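Local coordinates for protein dehydroquinate synthase (Thermus thermophilus, PDB 1UJN) that probably converts the seven-carbon sugar phosphate DAHP to 3-dehydroquinate with release of phosphate, using NAD and a zinc or cobalt ion, in the second step of chorismate biosynthesis, at residues Val128-Thr132 / Gly144-Phe148; Leu187-Asp191 / Arg276-Trp280; His54-Leu58 / Lys72-Trp76. One frame throughout, in Å; residues are numbered along the deposited sequence.

Contacts 1 and 3 belong to the N-terminal part of the subunit, contact 2 to the helical C-terminal part. Contact 1, a beta hairpin, lies closest to the active site: it carries Lys131, a predicted NAD-binding residue, whose side chain is about 8 Å from that of His231, a predicted metal ligand. Contact 3, at the edge strand of the main sheet, is about 20 Å from contact 1, centre to centre, and both touch the second subunit. Contact 2 lies on the opposite side of the chain's centre, about 30 Å from contact 1 and about 39 Å from contact 3, centre to centre; its Leu277 side chain is about 9 Å from that of Glu173, another predicted metal ligand.

Contact 1: residues Val128-Thr132 / Gly144-Phe148; sequences VGGKT and GAFHF
Thr132 and Ala145 form an antiparallel hydrogen-bonded pair in which Ala145 N donates to Thr132 O, while the return bond from Thr132 N to Ala145 O is weak. The threonine side chain reinforces it. Its CB lies 3.5 Å from Ala145 O; from there OG1, placed between the backbone N and the carbonyl carbon (chi1 75°), donates to that same oxygen at 2.7 Å, tilted modestly from the carbonyl plane. The methyl CG2, anti to the carbonyl carbon, lies 3.7 Å from His147 O. Ala145 O is thus gripped by both the amide and the hydroxyl of one residue. One step along, Lys131 and Phe146 make the non-hydrogen-bonded pair, their side chains lying side by side and pointing the same way, with Lys131 CG 3.7 Å from Phe146 CE2. The Phe146 ring also presents its edge to Gly129 O.

Where the strand gives way to the loop, His147 N donates to Gly130 O at 2.8 Å, and Phe146 CA brings a C-H to the same oxygen. Gly130 CA lies over one face of the Phe148 ring, 4.0 Å from its centroid. A side chain on Gly130 would collide with Phe148 CE2, and the positive phi of 67° is a second reason for glycine at this position. The imidazole of His147 is tied outside the hairpin, through NE2 to Val111 O, and Arg109 of the second subunit donates to Thr132 O. This is the base of a two-stranded antiparallel beta hairpin, touched by the dimer partner and bearing Lys131, consistent with a place beside the NAD site of dehydroquinate synthase.

Contact 2: residues Leu187-Asp191 / Arg276-Trp280; sequences LKVED and RLLLW
The backbone of Leu187-Asp191, a loop segment without regular structure, passes beside helix 271-281, and between the two segments the backbones are nearest at Glu190 CA and Trp280 CA, 6.0 Å apart. The indole of Trp280 carries the contact. Swung away from the residue's own N (chi1 170°), the ring leaves the helix toward the loop and offers one face to two successive residues. Val189 CG2 sits over the six-membered ring, 3.8 Å from its centroid and 17° off the normal, and Glu190 CA lies over the five-membered ring at 3.7 Å; both are CH-pi contacts. Val189 O rests above the same face, displaced toward its rim. The valine and indole side chains cross at about a right angle, and Val189 CG2 goes on to meet Leu277 CD1 at 4.2 Å, which adds a small apolar patch.

The extended Glu190 side chain crosses that of Arg276 about perpendicularly. Its carboxylate meets the aliphatic part of the arginine, OE2 lying 3.4 Å from Arg276 CD, whereas Glu190 OE1 and Arg276 NE remain 4.5 Å apart, too far for a salt bridge. A water bridges the two segments by donating to both Glu190 OE2, at 2.6 Å, and the helix carbonyl Arg276 O, at 2.7 Å.

Elsewhere the indole packs on Leu171 and forms a cation-pi contact with Lys168, both of helix 164-181. An alanine here removes the indole face, and the gap is likely to let the loop at Val189 and Glu190 shift and to leave Lys168 without its aromatic partner. The arrangement is that of a connecting loop laid against a helix by a tryptophan, within the largely helical C-terminal region of the dehydroquinate synthase fold.

Contact 3: residues His54-Leu58 / Lys72-Trp76; sequences HLLGL and KVLSW
CH-pi contact dominates the pairing of Leu56 with Trp76: Leu56 CB stands over one face of the indole, 3.5 Å from the centroid of the six-membered ring and only 7° off its normal. The leucine and tryptophan side chains slide past each other in opposite directions, and Leu56 CD2 lies 3.8 Å from Trp76 CD2, where the two rings of the indole join. The tryptophan spans the distance from helix to strand because its first torsion (chi1 177°) sets CG opposite the backbone N, and His54 O meets the ring edge.

Apolar contacts extend the layer through Val73, whose CG2 touches Leu58 CD1 at 4.0 Å and Leu56 CD2 at 4.2 Å. The chain of Lys72, bent at its last two torsions, arches past Leu58, with Lys72 CE 4.0 Å from Leu58 CD2 and NZ beside the same methyl.

Polar contacts run through water. One molecule donates to Leu55 O and weakly accepts from Trp76 NE1; another donates to Gly57 O and accepts from Lys72 NZ at 2.8 Å.

Strand 55-58, at the edge of the main sheet and paired with strand 31-36, runs nearly antiparallel to segment 72-76 (169°), a part of helix 67-80. Leu99 and Val103 of helix 94-106 extend the apolar packing. The chemistry implies an interface that probably rests mainly on buried apolar and CH-pi contact, with water linking strand carbonyls to the polar ends of Trp76 and Lys72.

Contact 1: residues Val128-Thr132 / Gly144-Phe148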
loop_
_atom_site.group_PDB
_atom_site.type_symbol
_atom_site.label_atom_id
_atom_site.label_comp_id
_atom_site.label_asym_id
_atom_site.label_seq_id
_atom_site.Cartn_x
_atom_site.Cartn_y
_atom_site.Cartn_z
ATOM N N VAL A 128 -1.968 8.539 -15.656
ATOM C CA VAL A 128 -2.185 7.131 -15.970
ATOM C C VAL A 128 -1.085 6.258 -15.372
ATOM O O VAL A 128 0.079 6.656 -15.341
ATOM C CB VAL A 128 -2.190 6.916 -17.507
ATOM C CG1 VAL A 128 -2.447 5.455 -17.841
ATOM C CG2 VAL A 128 -3.238 7.825 -18.148
ATOM N N GLY A 129 -1.458 5.076 -14.888
ATOM C CA GLY A 129 -0.464 4.169 -14.325
ATOM C C GLY A 129 -0.608 3.838 -12.850
ATOM O O GLY A 129 -0.141 2.790 -12.395
ATOM N N GLY A 130 -1.230 4.739 -12.101
ATOM C CA GLY A 130 -1.436 4.520 -10.680
ATOM C C GLY A 130 -0.180 4.507 -9.823
ATOM O O GLY A 130 -0.234 4.114 -8.662
ATOM N N LYS A 131 0.954 4.920 -10.380
ATOM C CA LYS A 131 2.195 4.934 -9.607
ATOM C C LYS A 131 2.229 6.053 -8.575
ATOM O O LYS A 131 2.019 7.214 -8.910
ATOM C CB LYS A 131 3.403 5.096 -10.517
ATOM C CG LYS A 131 3.638 3.944 -11.461
ATOM C CD LYS A 131 4.995 4.095 -12.122
ATOM C CE LYS A 131 5.359 2.851 -12.913
ATOM N NZ LYS A 131 6.738 2.962 -13.473
ATOM N N THR A 132 2.481 5.696 -7.320
ATOM C CA THR A 132 2.581 6.683 -6.248
ATOM C C THR A 132 3.765 6.256 -5.396
ATOM O O THR A 132 4.226 5.118 -5.506
ATOM C CB THR A 132 1.313 6.716 -5.353
ATOM O OG1 THR A 132 1.298 5.574 -4.488
ATOM C CG2 THR A 132 0.052 6.714 -6.209
ATOM N N GLY A 144 6.323 2.804 -2.235
ATOM C CA GLY A 144 5.135 3.355 -2.847
ATOM C C GLY A 144 3.988 2.385 -2.910
ATOM O O GLY A 144 3.926 1.422 -2.146
ATOM N N ALA A 145 3.084 2.646 -3.846
ATOM C CA ALA A 145 1.910 1.817 -4.016
ATOM C C ALA A 145 1.236 2.128 -5.331
ATOM O O ALA A 145 1.294 3.259 -5.817
ATOM C CB ALA A 145 0.930 2.082 -2.872
ATOM N N PHE A 146 0.612 1.118 -5.924
ATOM C CA PHE A 146 -0.149 1.347 -7.139
ATOM C C PHE A 146 -1.543 1.665 -6.611
ATOM O O PHE A 146 -2.216 0.803 -6.033
ATOM C CB PHE A 146 -0.162 0.101 -8.024
ATOM C CG PHE A 146 1.115 -0.097 -8.789
ATOM C CD1 PHE A 146 2.051 -1.037 -8.377
ATOM C CD2 PHE A 146 1.398 0.691 -9.904
ATOM C CE1 PHE A 146 3.256 -1.192 -9.067
ATOM C CE2 PHE A 146 2.600 0.547 -10.598
ATOM C CZ PHE A 146 3.527 -0.398 -10.176
ATOM N N HIS A 147 -1.950 2.920 -6.768
ATOM C CA HIS A 147 -3.243 3.376 -6.285
ATOM C C HIS A 147 -3.752 4.380 -7.310
ATOM O O HIS A 147 -3.125 5.414 -7.546
ATOM C CB HIS A 147 -3.075 4.031 -4.914
ATOM C CG HIS A 147 -4.367 4.299 -4.209
ATOM N ND1 HIS A 147 -5.347 3.342 -4.069
ATOM C CD2 HIS A 147 -4.838 5.412 -3.602
ATOM C CE1 HIS A 147 -6.369 3.854 -3.405
ATOM N NE2 HIS A 147 -6.085 5.109 -3.110
ATOM N N PHE A 148 -4.878 4.051 -7.933
ATOM C CA PHE A 148 -5.440 4.894 -8.977
ATOM C C PHE A 148 -6.387 5.953 -8.473
ATOM O O PHE A 148 -7.164 5.718 -7.550
ATOM C CB PHE A 148 -6.170 4.036 -10.011
ATOM C CG PHE A 148 -5.310 2.984 -10.627
ATOM C CD1 PHE A 148 -5.130 1.764 -9.999
ATOM C CD2 PHE A 148 -4.628 3.237 -11.811
ATOM C CE1 PHE A 148 -4.279 0.804 -10.537
ATOM C CE2 PHE A 148 -3.768 2.281 -12.358
ATOM C CZ PHE A 148 -3.597 1.064 -11.717
#

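Contact 2: residues Leu187-Asp191 / Arg276-Trp280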
loop_
_atom_site.group_PDB
_atom_site.type_symbol
_atom_site.label_atom_id
_atom_site.label_comp_id
_atom_site.label_asym_id
_atom_site.label_seq_id
_atom_site.Cartn_x
_atom_site.Cartn_y
_atom_site.Cartn_z
ATOM N N LEU A 187 4.611 14.863 -32.178
ATOM C CA LEU A 187 6.002 15.259 -32.383
ATOM C C LEU A 187 6.074 16.751 -32.706
ATOM O O LEU A 187 7.155 17.332 -32.767
ATOM C CB LEU A 187 6.624 14.450 -33.530
ATOM C CG LEU A 187 6.585 12.923 -33.421
ATOM C CD1 LEU A 187 7.354 12.312 -34.588
ATOM C CD2 LEU A 187 7.190 12.469 -32.096
ATOM N N LYS A 188 4.911 17.361 -32.899
ATOM C CA LYS A 188 4.803 18.780 -33.232
ATOM C C LYS A 188 4.604 19.606 -31.958
ATOM O O LYS A 188 3.477 19.755 -31.477
ATOM C CB LYS A 188 3.620 18.971 -34.188
ATOM C CG LYS A 188 3.362 20.396 -34.656
ATOM C CD LYS A 188 2.105 20.432 -35.522
ATOM C CE LYS A 188 1.799 21.833 -36.045
ATOM N NZ LYS A 188 2.807 22.303 -37.037
ATOM N N VAL A 189 5.698 20.159 -31.431
ATOM C CA VAL A 189 5.654 20.933 -30.189
ATOM C C VAL A 189 6.277 22.334 -30.239
ATOM O O VAL A 189 5.977 23.177 -29.391
ATOM C CB VAL A 189 6.365 20.166 -29.052
ATOM C CG1 VAL A 189 5.748 18.782 -28.876
ATOM C CG2 VAL A 189 7.849 20.048 -29.362
ATOM N N GLU A 190 7.137 22.578 -31.225
ATOM C CA GLU A 190 7.835 23.861 -31.359
ATOM C C GLU A 190 7.026 25.140 -31.134
ATOM O O GLU A 190 7.569 26.139 -30.666
ATOM C CB GLU A 190 8.520 23.940 -32.728
ATOM C CG GLU A 190 9.524 22.831 -32.982
ATOM C CD GLU A 190 10.294 23.021 -34.280
ATOM O OE1 GLU A 190 9.655 23.171 -35.345
ATOM O OE2 GLU A 190 11.543 23.017 -34.236
ATOM N N ASP A 191 5.737 25.114 -31.456
ATOM C CA ASP A 191 4.890 26.297 -31.308
ATOM C C ASP A 191 4.112 26.367 -30.000
ATOM O O ASP A 191 3.609 27.427 -29.621
ATOM C CB ASP A 191 3.882 26.352 -32.456
ATOM C CG ASP A 191 2.964 25.144 -32.474
ATOM O OD1 ASP A 191 3.464 24.031 -32.737
ATOM O OD2 ASP A 191 1.750 25.306 -32.215
ATOM N N ARG A 276 15.240 18.782 -33.548
ATOM C CA ARG A 276 14.303 19.896 -33.432
ATOM C C ARG A 276 13.859 20.040 -31.983
ATOM O O ARG A 276 13.861 21.139 -31.427
ATOM C CB ARG A 276 13.063 19.667 -34.305
ATOM C CG ARG A 276 13.137 20.275 -35.694
ATOM C CD ARG A 276 11.748 20.392 -36.321
ATOM N NE ARG A 276 11.142 19.099 -36.631
ATOM C CZ ARG A 276 11.595 18.258 -37.559
ATOM N NH1 ARG A 276 12.669 18.567 -38.277
ATOM N NH2 ARG A 276 10.971 17.109 -37.773
ATOM N N LEU A 277 13.468 18.918 -31.386
ATOM C CA LEU A 277 13.015 18.884 -30.002
ATOM C C LEU A 277 14.042 19.502 -29.061
ATOM O O LEU A 277 13.699 20.319 -28.203
ATOM C CB LEU A 277 12.750 17.437 -29.570
ATOM C CG LEU A 277 12.436 17.232 -28.082
ATOM C CD1 LEU A 277 11.075 17.832 -27.766
ATOM C CD2 LEU A 277 12.449 15.753 -27.737
ATOM N N LEU A 278 15.300 19.100 -29.225
ATOM C CA LEU A 278 16.391 19.591 -28.386
ATOM C C LEU A 278 16.698 21.076 -28.541
ATOM O O LEU A 278 17.069 21.736 -27.572
ATOM C CB LEU A 278 17.658 18.773 -28.651
ATOM C CG LEU A 278 17.594 17.322 -28.157
ATOM C CD1 LEU A 278 18.779 16.530 -28.697
ATOM C CD2 LEU A 278 17.583 17.302 -26.636
ATOM N N LEU A 279 16.560 21.603 -29.755
ATOM C CA LEU A 279 16.820 23.023 -29.986
ATOM C C LEU A 279 15.714 23.854 -29.350
ATOM O O LEU A 279 15.968 24.885 -28.733
ATOM C CB LEU A 279 16.895 23.319 -31.485
ATOM C CG LEU A 279 18.111 22.749 -32.214
ATOM C CD1 LEU A 279 18.092 23.209 -33.666
ATOM C CD2 LEU A 279 19.385 23.215 -31.528
ATOM N N TRP A 280 14.481 23.389 -29.507
ATOM C CA TRP A 280 13.320 24.059 -28.941
ATOM C C TRP A 280 13.360 23.961 -27.415
ATOM O O TRP A 280 13.017 24.907 -26.706
ATOM C CB TRP A 280 12.052 23.390 -29.471
ATOM C CG TRP A 280 10.795 23.809 -28.793
ATOM C CD1 TRP A 280 10.089 24.957 -29.005
ATOM C CD2 TRP A 280 10.076 23.070 -27.800
ATOM N NE1 TRP A 280 8.969 24.977 -28.209
ATOM C CE2 TRP A 280 8.937 23.831 -27.457
ATOM C CE3 TRP A 280 10.284 21.838 -27.164
ATOM C CZ2 TRP A 280 8.005 23.400 -26.508
ATOM C CZ3 TRP A 280 9.359 21.407 -26.221
ATOM C CH2 TRP A 280 8.231 22.189 -25.902
HETATM O O HOH W 1 13.575 23.477 -32.673
#

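Contact 3: residues His54-Leu58 / Lys72-Trp76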
loop_
_atom_site.group_PDB
_atom_site.type_symbol
_atom_site.label_atom_id
_atom_site.label_comp_id
_atom_site.label_asym_id
_atom_site.label_seq_id
_atom_site.Cartn_x
_atom_site.Cartn_y
_atom_site.Cartn_z
ATOM N N HIS A 54 -10.607 21.300 4.990
ATOM C CA HIS A 54 -9.280 20.964 5.498
ATOM C C HIS A 54 -8.246 21.022 4.380
ATOM O O HIS A 54 -8.292 20.219 3.448
ATOM C CB HIS A 54 -9.295 19.562 6.106
ATOM C CG HIS A 54 -10.374 19.357 7.121
ATOM N ND1 HIS A 54 -10.485 20.133 8.255
ATOM C CD2 HIS A 54 -11.399 18.474 7.166
ATOM C CE1 HIS A 54 -11.534 19.737 8.955
ATOM N NE2 HIS A 54 -12.106 18.732 8.316
ATOM N N LEU A 55 -7.318 21.972 4.480
ATOM C CA LEU A 55 -6.277 22.136 3.466
ATOM C C LEU A 55 -4.888 22.192 4.076
ATOM O O LEU A 55 -4.694 22.795 5.128
ATOM C CB LEU A 55 -6.498 23.421 2.665
ATOM C CG LEU A 55 -7.709 23.555 1.740
ATOM C CD1 LEU A 55 -8.970 23.787 2.555
ATOM C CD2 LEU A 55 -7.471 24.723 0.792
ATOM N N LEU A 56 -3.924 21.571 3.400
ATOM C CA LEU A 56 -2.540 21.559 3.859
ATOM C C LEU A 56 -1.634 21.844 2.673
ATOM O O LEU A 56 -1.679 21.132 1.658
ATOM C CB LEU A 56 -2.173 20.197 4.465
ATOM C CG LEU A 56 -0.707 20.066 4.907
ATOM C CD1 LEU A 56 -0.431 21.034 6.061
ATOM C CD2 LEU A 56 -0.408 18.638 5.335
ATOM N N GLY A 57 -0.826 22.896 2.801
ATOM C CA GLY A 57 0.088 23.278 1.741
ATOM C C GLY A 57 1.469 22.703 1.977
ATOM O O GLY A 57 1.923 22.595 3.114
ATOM N N LEU A 58 2.139 22.327 0.896
ATOM C CA LEU A 58 3.464 21.747 0.995
ATOM C C LEU A 58 4.358 22.279 -0.106
ATOM O O LEU A 58 3.882 22.684 -1.166
ATOM C CB LEU A 58 3.391 20.225 0.851
ATOM C CG LEU A 58 2.538 19.386 1.798
ATOM C CD1 LEU A 58 2.526 17.951 1.300
ATOM C CD2 LEU A 58 3.087 19.461 3.205
ATOM N N LYS A 72 3.999 13.335 8.273
ATOM C CA LYS A 72 3.339 14.586 8.638
ATOM C C LYS A 72 1.930 14.655 8.062
ATOM O O LYS A 72 0.985 15.004 8.764
ATOM C CB LYS A 72 4.149 15.787 8.138
ATOM C CG LYS A 72 3.671 17.119 8.707
ATOM C CD LYS A 72 4.613 18.257 8.329
ATOM C CE LYS A 72 4.376 18.727 6.907
ATOM N NZ LYS A 72 3.242 19.694 6.847
ATOM N N VAL A 73 1.791 14.319 6.783
ATOM C CA VAL A 73 0.480 14.358 6.144
ATOM C C VAL A 73 -0.464 13.345 6.784
ATOM O O VAL A 73 -1.623 13.652 7.052
ATOM C CB VAL A 73 0.586 14.091 4.622
ATOM C CG1 VAL A 73 -0.802 14.167 3.982
ATOM C CG2 VAL A 73 1.519 15.119 3.980
ATOM N N LEU A 74 0.024 12.135 7.039
ATOM C CA LEU A 74 -0.816 11.118 7.665
ATOM C C LEU A 74 -1.327 11.566 9.042
ATOM O O LEU A 74 -2.504 11.407 9.360
ATOM C CB LEU A 74 -0.042 9.801 7.784
ATOM C CG LEU A 74 0.233 9.083 6.456
ATOM C CD1 LEU A 74 1.311 8.029 6.664
ATOM C CD2 LEU A 74 -1.054 8.440 5.927
ATOM N N SER A 75 -0.445 12.126 9.861
ATOM C CA SER A 75 -0.856 12.585 11.185
ATOM C C SER A 75 -1.832 13.749 11.078
ATOM O O SER A 75 -2.717 13.913 11.920
ATOM C CB SER A 75 0.366 12.990 12.009
ATOM O OG SER A 75 1.066 11.838 12.448
ATOM N N TRP A 76 -1.675 14.549 10.028
ATOM C CA TRP A 76 -2.552 15.691 9.806
ATOM C C TRP A 76 -3.968 15.171 9.553
ATOM O O TRP A 76 -4.936 15.684 10.116
ATOM C CB TRP A 76 -2.046 16.514 8.613
ATOM C CG TRP A 76 -2.913 17.679 8.259
ATOM C CD1 TRP A 76 -3.131 18.801 9.007
ATOM C CD2 TRP A 76 -3.708 17.822 7.080
ATOM N NE1 TRP A 76 -4.017 19.635 8.367
ATOM C CE2 TRP A 76 -4.388 19.058 7.181
ATOM C CE3 TRP A 76 -3.914 17.028 5.946
ATOM C CZ2 TRP A 76 -5.259 19.516 6.189
ATOM C CZ3 TRP A 76 -4.784 17.487 4.954
ATOM C CH2 TRP A 76 -5.444 18.720 5.087
HETATM O O HOH W 2 -4.039 22.740 7.925
HETATM O O HOH W 3 2.725 22.341 6.070
#